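Lytic Polysaccharide Monooxygenase (Phytophthora infestans, PDB 6Z5Y) binds copper in its monooxygenase domain and probably cleaves plant pectin oxidatively during infection by this oomycete pathogen. Local coordinates at residues D61-P64 with V65-E68. Numbering follows the deposited sequence. Where two conformers were deposited one is given.
Sequences DGNP and VFGE
Asn63 and Phe66 meet through both backbone and side chain. Phe66 N donates to Asn63 O at 3.0 Å. One residue on, Gly67 N donates to Pro64 O, also at 3.0 Å. These two i to i+3 bonds make a short 3-10 turn over residues 64-66. A water lies within hydrogen-bonding distance of two carbonyl oxygens, 2.8 Å from Asn63 O and 2.7 Å from Gly67 O, and links them.

The Asn63 side chain lies over the start of the turn. CG is anti to the backbone N (chi1 -178°), which sets the amide beside the carbonyl carbon, and a small chi2 of -15° turns OD1 to Val65 N. The weak bond from Val65 N to Asn63 OD1 is 3.3 Å long and makes an Asx turn at the start of the 3-10 segment. The turn lies in the loop after helix 56-60, on the surface of the copper monooxygenase domain and away from the copper. The other end of the amide, ND2, bonds back to Leu59 O of that helix and also to a bound triethylene glycol, probably from the crystallisation liquor.

Van der Waals contact follows the same side chain. Asn63 ND2 lies at the edge of the Phe66 ring, 3.4 Å from Phe66 CE2, and the amide and ring planes stand 81° apart. On the other side of the amide, Val65 CG2 comes to 3.5 Å from Asn63 OD1. Phe66 is buried, with its ring packed on Leu59 and Met60 of helix 56-60, on Ile23, and on Trp161 and Ala163 of strand 158-170.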
loop_
_atom_site.group_PDB
_atom_site.type_symbol
_atom_site.label_atom_id
_atom_site.label_comp_id
_atom_site.label_asym_id
_atom_site.label_seq_id
_atom_site.Cartn_x
_atom_site.Cartn_y
_atom_site.Cartn_z
ATOM N N ASP A 61 -4.502 -8.937 -5.541
ATOM C CA ASP A 61 -3.786 -9.684 -6.578
ATOM C C ASP A 61 -4.764 -10.581 -7.337
ATOM O O ASP A 61 -5.515 -11.355 -6.755
ATOM C CB ASP A 61 -2.701 -10.549 -5.972
ATOM C CG ASP A 61 -1.383 -9.873 -5.672
ATOM O OD1 ASP A 61 -1.250 -8.646 -5.919
ATOM O OD2 ASP A 61 -0.460 -10.616 -5.243
ATOM N N GLY A 62 -4.726 -10.494 -8.652
ATOM C CA GLY A 62 -5.572 -11.329 -9.502
ATOM C C GLY A 62 -7.032 -10.925 -9.522
ATOM O O GLY A 62 -7.846 -11.647 -10.128
ATOM N N ASN A 63 -7.386 -9.843 -8.875
ATOM C CA ASN A 63 -8.796 -9.428 -8.799
ATOM C C ASN A 63 -8.986 -8.279 -9.749
ATOM O O ASN A 63 -8.455 -7.194 -9.529
ATOM C CB ASN A 63 -9.131 -8.996 -7.394
ATOM C CG ASN A 63 -10.551 -8.592 -7.215
ATOM O OD1 ASN A 63 -11.267 -8.365 -8.212
ATOM N ND2 ASN A 63 -10.882 -8.436 -5.942
ATOM N N PRO A 64 -9.690 -8.474 -10.873
ATOM C CA PRO A 64 -9.640 -7.428 -11.910
ATOM C C PRO A 64 -10.189 -6.075 -11.496
ATOM O O PRO A 64 -9.740 -5.105 -12.076
ATOM C CB PRO A 64 -10.368 -8.009 -13.087
ATOM C CG PRO A 64 -11.196 -9.095 -12.478
ATOM C CD PRO A 64 -10.487 -9.644 -11.250
ATOM N N VAL A 65 -11.085 -6.002 -10.528
ATOM C CA VAL A 65 -11.618 -4.671 -10.192
ATOM C C VAL A 65 -10.557 -3.810 -9.533
ATOM O O VAL A 65 -10.773 -2.599 -9.436
ATOM C CB VAL A 65 -12.907 -4.667 -9.369
ATOM C CG1 VAL A 65 -14.026 -5.337 -10.114
ATOM C CG2 VAL A 65 -12.701 -5.177 -7.966
ATOM N N PHE A 66 -9.441 -4.389 -9.095
ATOM C CA PHE A 66 -8.351 -3.591 -8.511
ATOM C C PHE A 66 -7.373 -3.108 -9.568
ATOM O O PHE A 66 -6.455 -2.363 -9.203
ATOM C CB PHE A 66 -7.686 -4.336 -7.362
ATOM C CG PHE A 66 -8.561 -4.362 -6.162
ATOM C CD1 PHE A 66 -8.624 -3.228 -5.385
ATOM C CD2 PHE A 66 -9.363 -5.427 -5.831
ATOM C CE1 PHE A 66 -9.402 -3.178 -4.251
ATOM C CE2 PHE A 66 -10.173 -5.378 -4.711
ATOM C CZ PHE A 66 -10.186 -4.241 -3.922
ATOM N N GLY A 67 -7.551 -3.459 -10.827
ATOM C CA GLY A 67 -6.765 -2.861 -11.898
ATOM C C GLY A 67 -5.374 -3.442 -12.006
ATOM O O GLY A 67 -5.013 -4.449 -11.396
ATOM N N GLU A 68 -4.564 -2.766 -12.810
ATOM C CA GLU A 68 -3.254 -3.233 -13.287
ATOM C C GLU A 68 -2.363 -3.618 -12.095
ATOM O O GLU A 68 -2.186 -2.809 -11.147
ATOM C CB GLU A 68 -2.571 -2.084 -14.038
ATOM C CG GLU A 68 -2.860 -1.963 -15.520
ATOM C CD GLU A 68 -1.837 -1.005 -16.113
ATOM O OE1 GLU A 68 -0.623 -1.323 -16.053
ATOM O OE2 GLU A 68 -2.248 0.077 -16.565
HETATM O O HOH W 1 -5.805 -6.596 -9.974
#